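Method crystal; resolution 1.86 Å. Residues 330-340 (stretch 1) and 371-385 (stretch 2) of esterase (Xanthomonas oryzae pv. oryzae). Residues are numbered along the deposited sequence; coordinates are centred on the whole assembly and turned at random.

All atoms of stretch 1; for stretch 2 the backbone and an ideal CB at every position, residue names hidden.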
# COMPACT_ATOMS: atom_id res chain seq x y z
N LEU A 330 6.77 -9.61 -8.19
CA LEU A 330 5.52 -8.88 -8.31
C LEU A 330 4.40 -9.90 -8.38
O LEU A 330 4.43 -10.81 -9.20
CB LEU A 330 5.53 -8.02 -9.58
CG LEU A 330 6.71 -7.05 -9.74
CD1 LEU A 330 6.54 -6.25 -11.02
CD2 LEU A 330 6.78 -6.12 -8.53
N CYS A 331 3.41 -9.76 -7.50
CA CYS A 331 2.30 -10.70 -7.48
C CYS A 331 0.99 -9.98 -7.77
O CYS A 331 0.81 -8.81 -7.43
CB CYS A 331 2.22 -11.39 -6.11
SG CYS A 331 1.04 -12.77 -5.97
N GLY A 332 0.08 -10.70 -8.42
CA GLY A 332 -1.20 -10.13 -8.75
C GLY A 332 -2.06 -11.21 -9.38
O GLY A 332 -1.68 -12.38 -9.38
N SER A 333 -3.21 -10.81 -9.92
CA SER A 333 -4.11 -11.76 -10.56
C SER A 333 -4.62 -11.22 -11.88
O SER A 333 -4.97 -10.04 -11.99
CB SER A 333 -5.31 -12.04 -9.64
OG SER A 333 -6.33 -12.73 -10.33
N SER A 334 -4.65 -12.07 -12.90
CA SER A 334 -5.14 -11.66 -14.21
C SER A 334 -6.67 -11.51 -14.20
O SER A 334 -7.28 -11.18 -15.22
CB SER A 334 -4.70 -12.65 -15.29
OG SER A 334 -4.93 -13.99 -14.90
N ASN A 335 -7.29 -11.75 -13.04
CA ASN A 335 -8.74 -11.59 -12.90
C ASN A 335 -9.02 -10.18 -12.37
O ASN A 335 -10.15 -9.69 -12.42
CB ASN A 335 -9.32 -12.58 -11.87
CG ASN A 335 -9.24 -14.03 -12.32
OD1 ASN A 335 -8.77 -14.88 -11.57
ND2 ASN A 335 -9.71 -14.32 -13.53
N ASP A 336 -7.96 -9.54 -11.86
CA ASP A 336 -8.03 -8.20 -11.26
C ASP A 336 -8.37 -7.06 -12.23
O ASP A 336 -7.55 -6.68 -13.06
CB ASP A 336 -6.70 -7.90 -10.57
CG ASP A 336 -6.79 -6.74 -9.59
OD1 ASP A 336 -7.70 -5.89 -9.71
OD2 ASP A 336 -5.92 -6.68 -8.69
N ALA A 337 -9.56 -6.49 -12.09
CA ALA A 337 -10.00 -5.39 -12.94
C ALA A 337 -9.78 -4.02 -12.29
O ALA A 337 -9.93 -2.99 -12.95
CB ALA A 337 -11.48 -5.56 -13.31
N THR A 338 -9.43 -4.01 -11.01
CA THR A 338 -9.19 -2.74 -10.32
C THR A 338 -7.76 -2.28 -10.62
O THR A 338 -7.52 -1.11 -10.93
CB THR A 338 -9.39 -2.89 -8.79
OG1 THR A 338 -10.77 -3.21 -8.53
CG2 THR A 338 -9.05 -1.58 -8.08
N VAL A 339 -6.81 -3.21 -10.53
CA VAL A 339 -5.42 -2.92 -10.84
C VAL A 339 -4.94 -4.04 -11.77
O VAL A 339 -4.46 -5.08 -11.31
CB VAL A 339 -4.54 -2.90 -9.56
CG1 VAL A 339 -3.08 -2.66 -9.94
CG2 VAL A 339 -5.02 -1.82 -8.61
N PRO A 340 -5.10 -3.85 -13.09
CA PRO A 340 -4.69 -4.85 -14.08
C PRO A 340 -3.25 -5.33 -13.91
O PRO A 340 -2.36 -4.54 -13.61
CB PRO A 340 -4.92 -4.14 -15.40
CG PRO A 340 -6.14 -3.31 -15.10
CD PRO A 340 -5.80 -2.73 -13.75
N UNK A 371 -14.17 -15.13 -14.07
CA UNK A 371 -13.85 -14.66 -12.73
C UNK A 371 -13.27 -13.24 -12.73
O UNK A 371 -12.96 -12.70 -11.66
CB UNK A 371 -12.86 -15.62 -12.07
N UNK A 372 -13.10 -12.66 -13.91
CA UNK A 372 -12.57 -11.30 -14.00
C UNK A 372 -13.55 -10.38 -13.29
O UNK A 372 -14.76 -10.43 -13.56
CB UNK A 372 -12.36 -10.87 -15.45
N UNK A 373 -13.05 -9.54 -12.40
CA UNK A 373 -13.91 -8.65 -11.64
C UNK A 373 -13.10 -7.66 -10.83
O UNK A 373 -11.93 -7.89 -10.52
CB UNK A 373 -14.83 -9.45 -10.72
N UNK A 374 -13.72 -6.53 -10.49
CA UNK A 374 -13.07 -5.51 -9.69
C UNK A 374 -12.82 -6.10 -8.30
O UNK A 374 -11.85 -5.76 -7.63
CB UNK A 374 -13.91 -4.24 -9.62
N UNK A 375 -13.71 -7.00 -7.89
CA UNK A 375 -13.61 -7.64 -6.58
C UNK A 375 -12.52 -8.70 -6.48
O UNK A 375 -12.19 -9.16 -5.38
CB UNK A 375 -14.96 -8.28 -6.22
N UNK A 376 -11.96 -9.10 -7.62
CA UNK A 376 -10.91 -10.10 -7.61
C UNK A 376 -9.65 -9.47 -7.03
O UNK A 376 -8.71 -10.16 -6.63
CB UNK A 376 -10.66 -10.65 -9.01
N UNK A 377 -9.64 -8.14 -6.98
CA UNK A 377 -8.51 -7.38 -6.45
C UNK A 377 -8.25 -7.76 -4.99
O UNK A 377 -7.13 -8.09 -4.62
CB UNK A 377 -8.77 -5.88 -6.57
N UNK A 378 -9.30 -7.71 -4.17
CA UNK A 378 -9.18 -8.03 -2.76
C UNK A 378 -8.71 -9.45 -2.47
O UNK A 378 -8.10 -9.71 -1.43
CB UNK A 378 -10.53 -7.80 -2.08
N UNK A 379 -9.00 -10.37 -3.38
CA UNK A 379 -8.60 -11.76 -3.20
C UNK A 379 -7.08 -11.93 -3.24
O UNK A 379 -6.54 -12.85 -2.63
CB UNK A 379 -9.25 -12.63 -4.28
N UNK A 380 -6.39 -11.02 -3.93
CA UNK A 380 -4.93 -11.12 -4.04
C UNK A 380 -4.17 -10.80 -2.77
O UNK A 380 -3.01 -11.18 -2.64
CB UNK A 380 -4.44 -10.19 -5.15
N UNK A 381 -4.80 -10.09 -1.84
CA UNK A 381 -4.11 -9.74 -0.61
C UNK A 381 -3.56 -10.96 0.13
O UNK A 381 -2.34 -11.07 0.29
CB UNK A 381 -5.06 -8.96 0.31
N UNK A 382 -4.42 -11.87 0.56
CA UNK A 382 -3.92 -13.04 1.27
C UNK A 382 -3.28 -14.07 0.35
O UNK A 382 -2.26 -14.66 0.70
CB UNK A 382 -5.06 -13.69 2.05
N UNK A 383 -3.87 -14.29 -0.83
CA UNK A 383 -3.32 -15.27 -1.77
C UNK A 383 -1.88 -14.94 -2.13
O UNK A 383 -1.01 -15.82 -2.14
CB UNK A 383 -4.17 -15.33 -3.04
N UNK A 384 -1.63 -13.67 -2.45
CA UNK A 384 -0.29 -13.24 -2.80
C UNK A 384 0.66 -13.21 -1.62
O UNK A 384 1.84 -13.51 -1.76
CB UNK A 384 -0.35 -11.85 -3.44
N UNK A 385 0.16 -12.84 -0.44
CA UNK A 385 1.02 -12.83 0.74
C UNK A 385 1.58 -14.24 0.91
O UNK A 385 2.78 -14.42 1.14
CB UNK A 385 0.26 -12.38 1.99

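At 371 the CB lies sideways, 3.7 Å from N335 ND2, so a small or polar side chain suits, an acceptor included. D371 is deposited; its backbone O packs 3.6 Å from N335 CB.

Position 372, with phi/psi of -63/130, is extended, and N335 ND2 is a donor within reach of a side chain with an acceptor two bonds beyond CB; Asn or Asp could answer it. N372 does: N335 ND2 donates to N372 OD1 at 2.9 Å.

Position 373 is bound by its backbone. Its N donates to N335 O (2.9 Å), and its O accepts from A337 N (3.2 Å), a single beta bridge centred on D336. CB points away and a turn follows, so Ser, Thr, Asp or Asn would suit as a cap. S373 fills that role, its OG accepting from the backbone N of 375 at 3.0 Å.

At 374 the ideal CB sits 3.5 Å from T338 OG1 and 4.6 Å from A337 CB, which favours a small residue. A374 is deposited, and its backbone O accepts from T338 OG1 at 2.9 Å.

CB of 375 points away with nothing of stretch 1 nearby; many residues fit, and F375 is found.

At 376 CB points toward stretch 1, 3.6 Å from N335 O and 4.1 Å from D336 N. Such closeness favours Ala, Gly or perhaps Ser. A376 packs its CB 3.7 Å from N335 CB, while a water joins A376 O to S333 OG.

Position 377 meets a carboxylate: D336 OD1 is 3.3 Å from the ideal CB. A donor is wanted, so His, Asn, Gln, Lys or Arg come to mind, with T338 CB offering an apolar surface. H377, chi1 t, donates from ND1 to D336 OD2 at 2.6 Å and 172°. T338 CB lies over one ring face, 4.2 Å from the centroid.

At 378 CB points away and at 379 sideways, with nothing of stretch 1 within 5.5 Å, so almost any helix-compatible residue would do; M378 and L379 are deposited.

At 380 CB points toward stretch 1, 4.8 Å from G332 CA and 4.9 Å from S333 CB, room for Val, Thr, Ser or Ala. T380 places CG2 3.5 Å from S333 CB, while OG1 donates back to H377 O at 2.7 Å.

381 and 382 are out of reach; 383 points its CB toward stretch 1 but finds nothing within 5.5 Å, so the choice is open: K381, E382 and S383.

At 384 the ideal CB is only 3.0 Å from C331 SG, too tight for packing but right for a covalent bond, so Cys is the clear choice. C384 SG joins C331 SG at 2.0 Å, chi3 -84°, tying strand to helix.

At 385 CB points away, so polar or apolar side chains would fit; I385 is deposited.

Stretch 2, residues 371-385: DNSAFAHMLTKESCI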
# COMPACT_ATOMS: atom_id res chain seq x y z
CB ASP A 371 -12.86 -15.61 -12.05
CG ASP A 371 -13.42 -17.02 -11.90
OD1 ASP A 371 -14.50 -17.18 -11.29
OD2 ASP A 371 -12.76 -17.96 -12.39
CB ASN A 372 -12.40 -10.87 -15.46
CG ASN A 372 -11.24 -11.56 -16.14
OD1 ASN A 372 -10.58 -12.41 -15.54
ND2 ASN A 372 -10.98 -11.19 -17.38
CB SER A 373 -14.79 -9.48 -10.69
OG SER A 373 -15.42 -8.67 -9.71
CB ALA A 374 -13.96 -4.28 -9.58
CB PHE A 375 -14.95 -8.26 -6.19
CG PHE A 375 -16.06 -7.26 -6.03
CD1 PHE A 375 -16.83 -6.87 -7.12
CD2 PHE A 375 -16.31 -6.68 -4.79
CE1 PHE A 375 -17.83 -5.91 -6.98
CE2 PHE A 375 -17.31 -5.72 -4.64
CZ PHE A 375 -18.07 -5.34 -5.73
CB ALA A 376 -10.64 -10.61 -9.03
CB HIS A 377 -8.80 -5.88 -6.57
CG HIS A 377 -7.67 -4.99 -6.14
ND1 HIS A 377 -6.42 -5.04 -6.72
CD2 HIS A 377 -7.61 -4.02 -5.20
CE1 HIS A 377 -5.64 -4.12 -6.17
NE2 HIS A 377 -6.34 -3.49 -5.24
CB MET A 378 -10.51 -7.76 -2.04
CG MET A 378 -10.90 -6.29 -1.98
SD MET A 378 -11.48 -5.61 -3.56
CE MET A 378 -13.25 -5.89 -3.40
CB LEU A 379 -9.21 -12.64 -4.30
CG LEU A 379 -10.74 -12.63 -4.40
CD1 LEU A 379 -11.17 -13.43 -5.62
CD2 LEU A 379 -11.35 -13.20 -3.13
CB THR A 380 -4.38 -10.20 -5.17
OG1 THR A 380 -4.55 -8.83 -4.80
CG2 THR A 380 -5.09 -10.47 -6.48
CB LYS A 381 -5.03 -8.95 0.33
CG LYS A 381 -4.30 -8.42 1.56
CD LYS A 381 -5.26 -7.76 2.53
CE LYS A 381 -4.53 -7.27 3.77
NZ LYS A 381 -5.49 -6.74 4.78
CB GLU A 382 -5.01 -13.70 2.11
CG GLU A 382 -4.48 -14.90 2.90
CD GLU A 382 -5.46 -15.44 3.91
OE1 GLU A 382 -6.63 -15.69 3.54
OE2 GLU A 382 -5.06 -15.63 5.08
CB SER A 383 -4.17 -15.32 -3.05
OG SER A 383 -5.45 -15.86 -2.78
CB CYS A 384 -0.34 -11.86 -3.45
SG CYS A 384 -0.65 -11.89 -5.24
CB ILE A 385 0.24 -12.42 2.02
CG1 ILE A 385 0.03 -10.91 2.04
CG2 ILE A 385 1.00 -12.87 3.26
CD1 ILE A 385 -0.84 -10.42 3.18
O HOH W 1 -7.84 -12.74 -8.00
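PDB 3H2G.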